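Local coordinates for penicillin-binding protein 2 (Pbp2) (Helicobacter pylori, PDB 5LP5) that probably cross-links peptidoglycan strands as a penicillin-binding transpeptidase of the cell wall, working in shape-determining wall synthesis in complex with MreC, at residues 367-370 and 371-374; 480-483 and 484-488; 498-501 and 502-506; 534-537 and 538-541. All coordinates share one frame; numbering follows the deposited sequence.

Contact 1 of 4, residues 367-370 and 371-374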
ATOM      1  N   VAL A 367      23.533 -46.890  10.947  1.00 85.19           N
ATOM      2  CA  VAL A 367      23.387 -48.272  11.415  1.00 85.64           C
ATOM      3  C   VAL A 367      22.331 -48.366  12.515  1.00 84.68           C
ATOM      4  O   VAL A 367      22.297 -47.539  13.427  1.00 85.75           O
ATOM      5  CB  VAL A 367      24.708 -48.845  11.966  1.00 87.25           C
ATOM      6  CG1 VAL A 367      24.512 -50.247  12.516  1.00 91.23           C
ATOM      7  CG2 VAL A 367      25.763 -48.873  10.890  1.00 86.39           C
ATOM      8  N   ASP A 368      21.488 -49.394  12.425  1.00 77.83           N
ATOM      9  CA  ASP A 368      20.340 -49.534  13.309  1.00 69.95           C
ATOM     10  C   ASP A 368      20.674 -50.353  14.561  1.00 70.58           C
ATOM     11  O   ASP A 368      20.242 -49.998  15.663  1.00 70.39           O
ATOM     12  CB  ASP A 368      19.165 -50.156  12.546  1.00 64.95           C
ATOM     13  CG  ASP A 368      18.531 -49.189  11.522  1.00 61.80           C
ATOM     14  OD1 ASP A 368      18.618 -47.959  11.687  1.00 58.47           O
ATOM     15  OD2 ASP A 368      17.922 -49.647  10.543  1.00 57.40           O
ATOM     16  N   VAL A 369      21.444 -51.430  14.402  1.00 68.61           N
ATOM     17  CA  VAL A 369      21.635 -52.397  15.502  1.00 67.70           C
ATOM     18  C   VAL A 369      22.414 -51.855  16.701  1.00 64.28           C
ATOM     19  O   VAL A 369      22.122 -52.227  17.837  1.00 58.98           O
ATOM     20  CB  VAL A 369      22.265 -53.724  15.009  1.00 68.82           C
ATOM     21  CG1 VAL A 369      22.662 -54.615  16.183  1.00 69.23           C
ATOM     22  CG2 VAL A 369      21.279 -54.468  14.119  1.00 70.51           C
ATOM     23  N   TYR A 370      23.395 -50.986  16.461  1.00 62.47           N
ATOM     24  CA  TYR A 370      24.135 -50.370  17.562  1.00 63.25           C
ATOM     25  C   TYR A 370      23.154 -49.767  18.573  1.00 64.24           C
ATOM     26  O   TYR A 370      23.329 -49.908  19.787  1.00 63.40           O
ATOM     27  CB  TYR A 370      25.084 -49.293  17.031  1.00 61.92           C
ATOM     28  CG  TYR A 370      25.825 -48.505  18.100  1.00 62.95           C
ATOM     29  CD1 TYR A 370      27.048 -48.946  18.599  1.00 66.18           C
ATOM     30  CD2 TYR A 370      25.305 -47.318  18.604  1.00 63.37           C
ATOM     31  CE1 TYR A 370      27.745 -48.213  19.554  1.00 68.87           C
ATOM     32  CE2 TYR A 370      25.986 -46.574  19.561  1.00 63.97           C
ATOM     33  CZ  TYR A 370      27.209 -47.019  20.034  1.00 67.57           C
ATOM     34  OH  TYR A 370      27.895 -46.289  20.993  1.00 67.56           O
ATOM     35  N   PHE A 371      22.117 -49.112  18.042  1.00 63.99           N
ATOM     36  CA  PHE A 371      21.106 -48.418  18.844  1.00 59.81           C
ATOM     37  C   PHE A 371      20.083 -49.393  19.380  1.00 59.37           C
ATOM     38  O   PHE A 371      19.594 -49.219  20.487  1.00 60.30           O
ATOM     39  CB  PHE A 371      20.432 -47.297  18.032  1.00 56.87           C
ATOM     40  CG  PHE A 371      21.401 -46.246  17.553  1.00 56.57           C
ATOM     41  CD1 PHE A 371      21.841 -45.244  18.411  1.00 55.43           C
ATOM     42  CD2 PHE A 371      21.897 -46.276  16.264  1.00 53.90           C
ATOM     43  CE1 PHE A 371      22.743 -44.292  17.988  1.00 53.69           C
ATOM     44  CE2 PHE A 371      22.800 -45.328  15.843  1.00 52.87           C
ATOM     45  CZ  PHE A 371      23.228 -44.339  16.705  1.00 52.24           C
ATOM     46  N   TYR A 372      19.761 -50.422  18.612  1.00 60.39           N
ATOM     47  CA  TYR A 372      18.931 -51.505  19.136  1.00 64.37           C
ATOM     48  C   TYR A 372      19.556 -52.118  20.402  1.00 68.78           C
ATOM     49  O   TYR A 372      18.884 -52.310  21.417  1.00 70.83           O
ATOM     50  CB  TYR A 372      18.713 -52.609  18.088  1.00 64.81           C
ATOM     51  CG  TYR A 372      17.792 -52.260  16.923  1.00 63.63           C
ATOM     52  CD1 TYR A 372      16.661 -51.458  17.101  1.00 64.59           C
ATOM     53  CD2 TYR A 372      18.035 -52.772  15.648  1.00 63.49           C
ATOM     54  CE1 TYR A 372      15.827 -51.151  16.038  1.00 64.28           C
ATOM     55  CE2 TYR A 372      17.200 -52.474  14.584  1.00 63.35           C
ATOM     56  CZ  TYR A 372      16.098 -51.666  14.786  1.00 64.14           C
ATOM     57  OH  TYR A 372      15.276 -51.365  13.729  1.00 63.86           O
ATOM     58  N   LYS A 373      20.849 -52.418  20.337  1.00 73.09           N
ATOM     59  CA  LYS A 373      21.529 -53.126  21.423  1.00 75.27           C
ATOM     60  C   LYS A 373      21.624 -52.306  22.705  1.00 74.84           C
ATOM     61  O   LYS A 373      21.237 -52.788  23.771  1.00 75.79           O
ATOM     62  CB  LYS A 373      22.921 -53.589  20.987  1.00 76.04           C
ATOM     63  CG  LYS A 373      22.888 -54.936  20.287  1.00 76.63           C
ATOM     64  CD  LYS A 373      24.293 -55.399  19.965  1.00 78.46           C
ATOM     65  CE  LYS A 373      24.307 -56.714  19.205  1.00 80.65           C
ATOM     66  NZ  LYS A 373      25.693 -57.138  18.852  1.00 82.72           N
ATOM     67  N   PHE A 374      22.140 -51.083  22.613  1.00 71.91           N
ATOM     68  CA  PHE A 374      22.264 -50.241  23.809  1.00 76.05           C
ATOM     69  C   PHE A 374      20.891 -49.751  24.279  1.00 77.00           C
ATOM     70  O   PHE A 374      20.724 -49.379  25.445  1.00 72.88           O
ATOM     71  CB  PHE A 374      23.227 -49.067  23.581  1.00 74.99           C
ATOM     72  CG  PHE A 374      24.679 -49.479  23.535  1.00 77.88           C
ATOM     73  CD1 PHE A 374      25.387 -49.753  24.703  1.00 79.09           C
ATOM     74  CD2 PHE A 374      25.345 -49.603  22.313  1.00 79.82           C
ATOM     75  CE1 PHE A 374      26.727 -50.145  24.650  1.00 79.60           C
ATOM     76  CE2 PHE A 374      26.684 -49.982  22.256  1.00 77.71           C
ATOM     77  CZ  PHE A 374      27.378 -50.253  23.426  1.00 78.88           C
TER
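Asp368 O takes two backbone N-H groups of helix 369-377: Tyr372 N donates to Asp368 O at 3.0 Å, and Phe371 N adds a weak bond. The same oxygen sits over one face of the Tyr372 ring, toward its rim. With CG beside its backbone N (chi1 -72°), this tyrosine runs back along the helix, bringing Tyr372 CE2 to 3.7 Å from Asp368 CB, while its hydroxyl bonds Arg347 O. Val369 CG2 meets the ring from another direction, 4.0 Å from Tyr372 CD2, the two side chains at about a right angle. Asp368 OD1 forms a salt bridge with Lys314 of a probable SxxK motif; Val367-Asp368 thus probably belongs to the SxN-like element of the transpeptidase active site, here with aspartate in place of asparagine. The next two residues continue the helical pattern: Lys373 N donates to Val369 O at 2.8 Å and Phe374 N to Tyr370 O at 3.3 Å. An aromatic cluster lies beside this ladder. Tyr370, CG anti to its backbone N (chi1 175°), turns its edge to the face of Phe371 in a T-shaped pair, planes at 81°, with Tyr370 CD2 over the ring centre. Val367 O lies in plane at the edge of Phe371. The Phe374 ring tilts over a face of Tyr370, bringing Phe374 CE2 to 3.4 Å from Tyr370 CE1.

Contact 2 of 4, residues 480-483 and 484-488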
ATOM      1  N   LYS A 480      31.192 -34.318  24.480  1.00 68.02           N
ATOM      2  CA  LYS A 480      30.830 -35.425  23.606  1.00 67.54           C
ATOM      3  C   LYS A 480      30.300 -34.963  22.247  1.00 65.41           C
ATOM      4  O   LYS A 480      30.290 -35.737  21.291  1.00 62.32           O
ATOM      5  CB  LYS A 480      29.814 -36.330  24.295  1.00 69.90           C
ATOM      6  CG  LYS A 480      30.349 -36.998  25.549  1.00 77.34           C
ATOM      7  CD  LYS A 480      31.561 -37.878  25.272  1.00 82.08           C
ATOM      8  CE  LYS A 480      32.343 -38.192  26.539  1.00 83.47           C
ATOM      9  NZ  LYS A 480      33.627 -38.857  26.203  1.00 84.08           N
ATOM     10  N   LEU A 481      29.880 -33.702  22.153  1.00 66.00           N
ATOM     11  CA  LEU A 481      29.392 -33.152  20.886  1.00 64.80           C
ATOM     12  C   LEU A 481      30.381 -33.336  19.737  1.00 64.75           C
ATOM     13  O   LEU A 481      29.980 -33.660  18.613  1.00 63.35           O
ATOM     14  CB  LEU A 481      29.024 -31.668  21.021  1.00 63.98           C
ATOM     15  CG  LEU A 481      27.783 -31.355  21.860  1.00 66.31           C
ATOM     16  CD1 LEU A 481      27.558 -29.859  21.957  1.00 66.36           C
ATOM     17  CD2 LEU A 481      26.547 -32.034  21.295  1.00 65.94           C
ATOM     18  N   GLN A 482      31.669 -33.124  19.998  1.00 64.92           N
ATOM     19  CA  GLN A 482      32.628 -33.192  18.900  1.00 64.99           C
ATOM     20  C   GLN A 482      32.590 -34.566  18.251  1.00 63.19           C
ATOM     21  O   GLN A 482      32.556 -34.692  17.021  1.00 58.31           O
ATOM     22  CB  GLN A 482      34.045 -32.860  19.327  1.00 67.85           C
ATOM     23  CG  GLN A 482      34.880 -32.601  18.084  1.00 71.97           C
ATOM     24  CD  GLN A 482      36.257 -32.091  18.364  1.00 77.77           C
ATOM     25  OE1 GLN A 482      36.729 -32.087  19.500  1.00 84.09           O
ATOM     26  NE2 GLN A 482      36.924 -31.650  17.313  1.00 80.74           N
ATOM     27  N   ALA A 483      32.583 -35.590  19.097  1.00 64.75           N
ATOM     28  CA  ALA A 483      32.440 -36.957  18.637  1.00 65.30           C
ATOM     29  C   ALA A 483      31.303 -37.049  17.644  1.00 63.95           C
ATOM     30  O   ALA A 483      31.463 -37.583  16.541  1.00 64.94           O
ATOM     31  CB  ALA A 483      32.168 -37.871  19.807  1.00 68.24           C
ATOM     32  N   LEU A 484      30.158 -36.507  18.043  1.00 63.29           N
ATOM     33  CA  LEU A 484      28.956 -36.529  17.208  1.00 59.95           C
ATOM     34  C   LEU A 484      29.175 -35.786  15.887  1.00 55.79           C
ATOM     35  O   LEU A 484      28.744 -36.252  14.829  1.00 56.56           O
ATOM     36  CB  LEU A 484      27.773 -35.922  17.959  1.00 59.14           C
ATOM     37  CG  LEU A 484      27.412 -36.601  19.283  1.00 61.92           C
ATOM     38  CD1 LEU A 484      26.331 -35.835  20.036  1.00 62.61           C
ATOM     39  CD2 LEU A 484      26.984 -38.043  19.058  1.00 63.63           C
ATOM     40  N   ARG A 485      29.846 -34.636  15.958  1.00 51.33           N
ATOM     41  CA  ARG A 485      30.126 -33.848  14.761  1.00 50.39           C
ATOM     42  C   ARG A 485      31.009 -34.615  13.786  1.00 52.18           C
ATOM     43  O   ARG A 485      30.774 -34.589  12.560  1.00 48.08           O
ATOM     44  CB  ARG A 485      30.780 -32.522  15.128  1.00 49.59           C
ATOM     45  CG  ARG A 485      29.815 -31.563  15.805  1.00 48.74           C
ATOM     46  CD  ARG A 485      30.389 -30.175  15.910  1.00 47.92           C
ATOM     47  NE  ARG A 485      31.395 -30.108  16.962  1.00 47.43           N
ATOM     48  CZ  ARG A 485      31.187 -29.643  18.191  1.00 47.76           C
ATOM     49  NH1 ARG A 485      29.999 -29.191  18.576  1.00 44.81           N
ATOM     50  NH2 ARG A 485      32.192 -29.631  19.053  1.00 53.70           N
ATOM     51  N   VAL A 486      32.010 -35.302  14.342  1.00 52.83           N
ATOM     52  CA  VAL A 486      32.940 -36.097  13.537  1.00 53.24           C
ATOM     53  C   VAL A 486      32.163 -37.178  12.796  1.00 51.00           C
ATOM     54  O   VAL A 486      32.428 -37.461  11.623  1.00 49.65           O
ATOM     55  CB  VAL A 486      34.073 -36.732  14.394  1.00 55.93           C
ATOM     56  CG1 VAL A 486      34.944 -37.670  13.546  1.00 57.16           C
ATOM     57  CG2 VAL A 486      34.944 -35.649  15.041  1.00 55.39           C
ATOM     58  N   GLY A 487      31.201 -37.778  13.482  1.00 50.56           N
ATOM     59  CA  GLY A 487      30.320 -38.735  12.841  1.00 52.76           C
ATOM     60  C   GLY A 487      29.591 -38.104  11.662  1.00 52.80           C
ATOM     61  O   GLY A 487      29.642 -38.638  10.548  1.00 50.75           O
ATOM     62  N   MET A 488      28.927 -36.967  11.908  1.00 51.59           N
ATOM     63  CA  MET A 488      28.195 -36.249  10.860  1.00 50.46           C
ATOM     64  C   MET A 488      29.161 -35.880   9.736  1.00 53.08           C
ATOM     65  O   MET A 488      28.830 -36.003   8.558  1.00 51.96           O
ATOM     66  CB  MET A 488      27.504 -34.992  11.415  1.00 48.45           C
ATOM     67  CG  MET A 488      26.377 -35.259  12.423  1.00 47.37           C
ATOM     68  SD  MET A 488      25.519 -33.816  13.118  1.00 45.90           S
ATOM     69  CE  MET A 488      24.649 -33.362  11.621  1.00 47.53           C
TER
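Arg485 folds its guanidinium back over the preceding turn of its own helix, one face above the peptide that joins Leu481 to Gln482: Leu481 C lies beneath the centre and Gln482 N beneath the rim. The two terminal nitrogens divide the neighbours between them, for Arg485 NH1 comes to 3.6 Å from Leu481 CB and Arg485 NH2 to 3.7 Å from Gln482 CB. A bend at chi3 (-75°) swings the group over the backbone. Gln482 does not meet it with its amide; its extended chain, CG anti to the backbone N, crosses the arginine at about a right angle. On the buried flank, Leu484 CD1 packs 4.0 Å from Leu481 CD2. On another side of the helix, Val486 CG2 leans toward Gln482 O, and Val486 touches Tyr360 of helix 359-364. Behind these side chains stand the i to i+4 backbone bonds that set their spacing: Arg485 N to Leu481 O at 2.8 Å, Val486 N to Gln482 O at 2.8 Å, and Gly487 N to Ala483 O at 3.1 Å. The next shell holds the helix from several sides. Arg485 NH1 donates to Ile451 O, Leu481 and Leu484 both touch Ile451 of helix 441-453, and Leu484 also reaches Met315 and Leu319 of helix 314-324. Arg485 and Met488 rest on Phe548 of strand 542-549. Such a long helix, wedged between neighbouring helices and a central antiparallel sheet, belongs to the transpeptidase fold shared by penicillin-binding proteins and serine beta-lactamases.

Contact 3 of 4, residues 498-501 and 502-506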
ATOM      1  N   THR A 498      26.830 -42.858   4.359  1.00 74.67           N
ATOM      2  CA  THR A 498      25.601 -43.013   3.581  1.00 77.26           C
ATOM      3  C   THR A 498      25.465 -41.921   2.518  1.00 72.96           C
ATOM      4  O   THR A 498      25.002 -42.178   1.415  1.00 66.03           O
ATOM      5  CB  THR A 498      24.334 -43.040   4.473  1.00 77.17           C
ATOM      6  OG1 THR A 498      23.162 -42.975   3.648  1.00 79.75           O
ATOM      7  CG2 THR A 498      24.310 -41.883   5.452  1.00 75.60           C
ATOM      8  N   ALA A 499      25.904 -40.714   2.852  1.00 74.17           N
ATOM      9  CA  ALA A 499      25.728 -39.553   1.985  1.00 71.90           C
ATOM     10  C   ALA A 499      27.023 -39.128   1.294  1.00 74.23           C
ATOM     11  O   ALA A 499      27.335 -37.940   1.244  1.00 78.78           O
ATOM     12  CB  ALA A 499      25.183 -38.401   2.814  1.00 68.67           C
ATOM     13  N   TYR A 500      27.779 -40.080   0.763  1.00 78.07           N
ATOM     14  CA  TYR A 500      29.044 -39.748   0.102  1.00 81.64           C
ATOM     15  C   TYR A 500      28.892 -39.591  -1.411  1.00 83.00           C
ATOM     16  O   TYR A 500      29.351 -38.605  -1.990  1.00 76.85           O
ATOM     17  CB  TYR A 500      30.104 -40.799   0.407  1.00 83.56           C
ATOM     18  CG  TYR A 500      31.401 -40.555  -0.320  1.00 86.54           C
ATOM     19  CD1 TYR A 500      32.333 -39.634   0.167  1.00 85.56           C
ATOM     20  CD2 TYR A 500      31.697 -41.234  -1.497  1.00 88.63           C
ATOM     21  CE1 TYR A 500      33.529 -39.406  -0.486  1.00 85.87           C
ATOM     22  CE2 TYR A 500      32.899 -41.015  -2.158  1.00 92.07           C
ATOM     23  CZ  TYR A 500      33.814 -40.094  -1.649  1.00 89.84           C
ATOM     24  OH  TYR A 500      35.013 -39.848  -2.302  1.00 86.23           O
ATOM     25  N   HIS A 501      28.244 -40.568  -2.040  1.00 90.69           N
ATOM     26  CA  HIS A 501      28.060 -40.576  -3.494  1.00 92.65           C
ATOM     27  C   HIS A 501      27.178 -39.410  -3.964  1.00 81.58           C
ATOM     28  O   HIS A 501      27.232 -39.026  -5.128  1.00 79.07           O
ATOM     29  CB  HIS A 501      27.518 -41.943  -3.978  1.00104.81           C
ATOM     30  CG  HIS A 501      26.017 -42.066  -3.965  1.00119.78           C
ATOM     31  ND1 HIS A 501      25.273 -42.167  -2.804  1.00117.40           N
ATOM     32  CD2 HIS A 501      25.123 -42.103  -4.984  1.00123.90           C
ATOM     33  CE1 HIS A 501      23.990 -42.260  -3.110  1.00114.47           C
ATOM     34  NE2 HIS A 501      23.871 -42.226  -4.426  1.00120.36           N
ATOM     35  N   SER A 502      26.398 -38.845  -3.042  1.00 74.75           N
ATOM     36  CA  SER A 502      25.430 -37.802  -3.380  1.00 73.10           C
ATOM     37  C   SER A 502      25.880 -36.370  -3.068  1.00 70.66           C
ATOM     38  O   SER A 502      25.492 -35.457  -3.791  1.00 66.87           O
ATOM     39  CB  SER A 502      24.082 -38.087  -2.710  1.00 69.51           C
ATOM     40  OG  SER A 502      24.251 -38.539  -1.380  1.00 68.50           O
ATOM     41  N   THR A 503      26.694 -36.171  -2.024  1.00 68.70           N
ATOM     42  CA  THR A 503      27.078 -34.808  -1.602  1.00 65.13           C
ATOM     43  C   THR A 503      28.433 -34.366  -2.089  1.00 63.66           C
ATOM     44  O   THR A 503      29.126 -33.612  -1.411  1.00 64.85           O
ATOM     45  CB  THR A 503      27.099 -34.645  -0.072  1.00 67.46           C
ATOM     46  OG1 THR A 503      28.184 -35.399   0.496  1.00 68.39           O
ATOM     47  CG2 THR A 503      25.763 -35.058   0.527  1.00 69.03           C
ATOM     48  N   ARG A 504      28.824 -34.819  -3.262  1.00 63.95           N
ATOM     49  CA  ARG A 504      30.076 -34.385  -3.803  1.00 65.31           C
ATOM     50  C   ARG A 504      29.734 -33.311  -4.817  1.00 64.28           C
ATOM     51  O   ARG A 504      28.589 -33.222  -5.277  1.00 63.15           O
ATOM     52  CB  ARG A 504      30.847 -35.583  -4.348  1.00 67.85           C
ATOM     53  CG  ARG A 504      31.474 -36.405  -3.227  1.00 67.81           C
ATOM     54  CD  ARG A 504      32.325 -37.507  -3.803  1.00 75.73           C
ATOM     55  NE  ARG A 504      31.540 -38.471  -4.590  1.00 85.15           N
ATOM     56  CZ  ARG A 504      32.050 -39.393  -5.422  1.00 92.12           C
ATOM     57  NH1 ARG A 504      33.370 -39.494  -5.616  1.00 95.24           N
ATOM     58  NH2 ARG A 504      31.235 -40.226  -6.076  1.00 91.37           N
ATOM     59  N   GLY A 505      30.712 -32.460  -5.122  1.00 66.10           N
ATOM     60  CA  GLY A 505      30.485 -31.237  -5.906  1.00 65.51           C
ATOM     61  C   GLY A 505      30.127 -30.048  -5.016  1.00 64.54           C
ATOM     62  O   GLY A 505      29.389 -29.155  -5.435  1.00 67.66           O
ATOM     63  N   SER A 506      30.653 -30.042  -3.787  1.00 60.19           N
ATOM     64  CA  SER A 506      30.374 -28.993  -2.805  1.00 56.73           C
ATOM     65  C   SER A 506      31.607 -28.139  -2.594  1.00 55.59           C
ATOM     66  O   SER A 506      32.682 -28.662  -2.316  1.00 58.15           O
ATOM     67  CB  SER A 506      29.946 -29.585  -1.452  1.00 55.12           C
ATOM     68  OG  SER A 506      29.887 -28.566  -0.459  1.00 51.84           O
TER
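Ala499 and Thr503 face each other across a backbone that curls round without settling into regular helix or strand. The curl lies in the connection from helix 475-493 to strand 511-517 of the transpeptidase fold, the strand that probably carries the K(T/S)G-type motif. Its closure is made by a side chain: Thr503 OG1 donates to Ala499 O at 2.8 Å, approaching nearly along the C=O axis. A chi1 of 69° sets this hydroxyl between the backbone N and the carbonyl carbon and places the methyl anti to the carbonyl carbon, where Thr503 CG2 also borders Ala499 O and lies 4.1 Å from Ala499 CB. Thr503 also touches Cys492, and Ala499 touches Cys512, the two halves of a disulfide known in this protein; the curl therefore packs against the cross-link between helix and strand. Ser502 OG reaches back alongside Ala499, 3.8 Å from Ala499 CA, but its hydrogen bond goes to Ser569 O. Further out, Arg504 lays its side chain across Tyr500. The guanidinium plane is turned only 25° from the ring, and Tyr500 CE2 lies under one of its faces, toward the rim, 3.7 Å from Arg504 CZ. A bend at chi3 lets the chain follow the aromatic surface. The methylene before the guanidinium makes a CH-pi contact, Arg504 CD standing over the ring face 4.0 Å from the Tyr500 centroid and 23° off the ring normal.

Contact 4 of 4, residues 534-537 and 538-541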
ATOM      1  N   ASP A 534       9.809 -49.866  -7.457  1.00130.86           N
ATOM      2  CA  ASP A 534       8.492 -50.413  -7.821  1.00131.97           C
ATOM      3  C   ASP A 534       7.351 -49.732  -7.045  1.00126.92           C
ATOM      4  O   ASP A 534       6.178 -50.035  -7.265  1.00128.13           O
ATOM      5  CB  ASP A 534       8.443 -51.928  -7.560  1.00131.31           C
ATOM      6  CG  ASP A 534       9.321 -52.718  -8.511  1.00134.04           C
ATOM      7  OD1 ASP A 534       9.709 -52.182  -9.576  1.00135.05           O
ATOM      8  OD2 ASP A 534       9.617 -53.887  -8.191  1.00137.39           O
ATOM      9  N   MET A 535       7.697 -48.808  -6.154  1.00117.88           N
ATOM     10  CA  MET A 535       6.762 -48.326  -5.136  1.00110.77           C
ATOM     11  C   MET A 535       5.965 -47.119  -5.656  1.00104.82           C
ATOM     12  O   MET A 535       6.546 -46.146  -6.142  1.00106.28           O
ATOM     13  CB  MET A 535       7.550 -47.983  -3.855  1.00108.80           C
ATOM     14  CG  MET A 535       6.862 -48.355  -2.538  1.00107.80           C
ATOM     15  SD  MET A 535       7.989 -49.023  -1.278  1.00110.31           S
ATOM     16  CE  MET A 535       7.183 -48.590   0.266  1.00101.27           C
ATOM     17  N   GLU A 536       4.635 -47.193  -5.568  1.00 97.25           N
ATOM     18  CA  GLU A 536       3.760 -46.107  -6.035  1.00 89.64           C
ATOM     19  C   GLU A 536       3.883 -44.891  -5.114  1.00 81.07           C
ATOM     20  O   GLU A 536       4.078 -45.049  -3.921  1.00 75.62           O
ATOM     21  CB  GLU A 536       2.301 -46.582  -6.113  1.00 91.26           C
ATOM     22  CG  GLU A 536       1.378 -45.670  -6.921  1.00 92.79           C
ATOM     23  CD  GLU A 536       0.678 -44.606  -6.085  1.00 87.36           C
ATOM     24  OE1 GLU A 536       0.222 -44.929  -4.968  1.00 81.79           O
ATOM     25  OE2 GLU A 536       0.584 -43.446  -6.551  1.00 80.08           O
ATOM     26  N   TYR A 537       3.757 -43.697  -5.692  1.00 76.47           N
ATOM     27  CA  TYR A 537       4.214 -42.447  -5.065  1.00 70.74           C
ATOM     28  C   TYR A 537       3.837 -42.256  -3.581  1.00 63.34           C
ATOM     29  O   TYR A 537       4.697 -41.940  -2.766  1.00 60.04           O
ATOM     30  CB  TYR A 537       3.769 -41.240  -5.908  1.00 71.11           C
ATOM     31  CG  TYR A 537       4.296 -39.920  -5.397  1.00 72.22           C
ATOM     32  CD1 TYR A 537       5.333 -39.242  -6.049  1.00 71.50           C
ATOM     33  CD2 TYR A 537       3.752 -39.340  -4.258  1.00 71.01           C
ATOM     34  CE1 TYR A 537       5.814 -38.034  -5.559  1.00 70.10           C
ATOM     35  CE2 TYR A 537       4.219 -38.139  -3.772  1.00 69.54           C
ATOM     36  CZ  TYR A 537       5.240 -37.492  -4.405  1.00 69.57           C
ATOM     37  OH  TYR A 537       5.629 -36.296  -3.843  1.00 67.96           O
ATOM     38  N   PHE A 538       2.570 -42.449  -3.226  1.00 59.97           N
ATOM     39  CA  PHE A 538       2.101 -42.138  -1.854  1.00 58.30           C
ATOM     40  C   PHE A 538       2.500 -43.154  -0.783  1.00 55.69           C
ATOM     41  O   PHE A 538       2.393 -42.888   0.410  1.00 49.88           O
ATOM     42  CB  PHE A 538       0.587 -41.943  -1.850  1.00 59.04           C
ATOM     43  CG  PHE A 538       0.177 -40.630  -2.408  1.00 61.51           C
ATOM     44  CD1 PHE A 538       0.343 -39.486  -1.653  1.00 64.56           C
ATOM     45  CD2 PHE A 538      -0.313 -40.524  -3.696  1.00 64.34           C
ATOM     46  CE1 PHE A 538      -0.001 -38.253  -2.161  1.00 66.72           C
ATOM     47  CE2 PHE A 538      -0.660 -39.298  -4.215  1.00 66.20           C
ATOM     48  CZ  PHE A 538      -0.505 -38.159  -3.446  1.00 67.58           C
ATOM     49  N   HIS A 539       2.938 -44.326  -1.216  1.00 59.12           N
ATOM     50  CA  HIS A 539       3.379 -45.367  -0.282  1.00 61.91           C
ATOM     51  C   HIS A 539       4.835 -45.175   0.146  1.00 57.37           C
ATOM     52  O   HIS A 539       5.287 -45.753   1.141  1.00 50.84           O
ATOM     53  CB  HIS A 539       3.157 -46.745  -0.906  1.00 66.13           C
ATOM     54  CG  HIS A 539       1.823 -47.323  -0.570  1.00 68.83           C
ATOM     55  ND1 HIS A 539       0.742 -47.273  -1.425  1.00 69.56           N
ATOM     56  CD2 HIS A 539       1.387 -47.927   0.560  1.00 73.93           C
ATOM     57  CE1 HIS A 539      -0.297 -47.848  -0.845  1.00 75.03           C
ATOM     58  NE2 HIS A 539       0.067 -48.253   0.360  1.00 78.45           N
ATOM     59  N   ARG A 540       5.540 -44.322  -0.592  1.00 55.57           N
ATOM     60  CA  ARG A 540       6.962 -44.134  -0.418  1.00 54.87           C
ATOM     61  C   ARG A 540       7.287 -43.495   0.913  1.00 52.31           C
ATOM     62  O   ARG A 540       6.557 -42.622   1.409  1.00 50.81           O
ATOM     63  CB  ARG A 540       7.509 -43.270  -1.544  1.00 57.57           C
ATOM     64  CG  ARG A 540       7.424 -43.935  -2.909  1.00 61.49           C
ATOM     65  CD  ARG A 540       7.871 -42.996  -4.023  1.00 64.46           C
ATOM     66  NE  ARG A 540       7.751 -43.634  -5.330  1.00 69.49           N
ATOM     67  CZ  ARG A 540       7.987 -43.035  -6.493  1.00 70.08           C
ATOM     68  NH1 ARG A 540       8.360 -41.762  -6.541  1.00 68.54           N
ATOM     69  NH2 ARG A 540       7.836 -43.716  -7.621  1.00 74.53           N
ATOM     70  N   SER A 541       8.404 -43.949   1.482  1.00 51.77           N
ATOM     71  CA  SER A 541       8.976 -43.365   2.688  1.00 51.34           C
ATOM     72  C   SER A 541       9.363 -41.875   2.454  1.00 51.67           C
ATOM     73  O   SER A 541       9.766 -41.495   1.345  1.00 52.27           O
ATOM     74  CB  SER A 541      10.204 -44.192   3.111  1.00 50.57           C
ATOM     75  OG  SER A 541      10.009 -45.589   2.885  1.00 50.45           O
TER
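Phe538 offers a ring face to the edge of its neighbour Tyr537 in a T-shaped pair, the centroids 5.4 Å apart and the planes at 69°, with Tyr537 CD2 over the centre of the phenylalanine ring. His564 meets both rings, and Tyr537 OH bonds Arg251. At His539 the backbone turns: His539 N donates to Glu536 O at 3.0 Å, and Met535 CE comes to 3.5 Å from His539 O. Arg540 follows, its N making a weak bond to Tyr537 O that overlaps the first turn. Its side chain, extended from CG to NE, runs back past Tyr537 to grip one carbonyl side-on. Arg540 NE reaches Met535 O at 2.9 Å from above the carbonyl plane, and Arg540 NH2 reaches the same Met535 O at 3.1 Å, close to the carbonyl axis. Both bonds lie in the guanidinium plane, while Tyr537 CA sits over one of its faces. Ser541 leaves the turn through backbone hydrogen bonding with Glu566. Two overlapping type I turns at the surface, tied by an arginine, thus lead into strand 542-549 of the transpeptidase's antiparallel sheet.

How the contacts relate
All four contacts are local and follow one another in series along the transpeptidase region; none nests in or crosses another. Contact 1 closes the opening turns of helix 369-377. Contact 2 spans successive turns of helix 475-493, its centre about 17 Å from that of contact 1; side chains of both touch helices 314-324 and 359-364. Contact 3 closes a bend in the loop from helix 475-493 to strand 511-517, its nearest atoms about 7 Å from those of contact 2. Beyond that strand and the unmodelled residues 520-532, contact 4 closes surface turns before strand 542-549, its centre about 33 Å from that of contact 2, although contact 2 packs on this same strand.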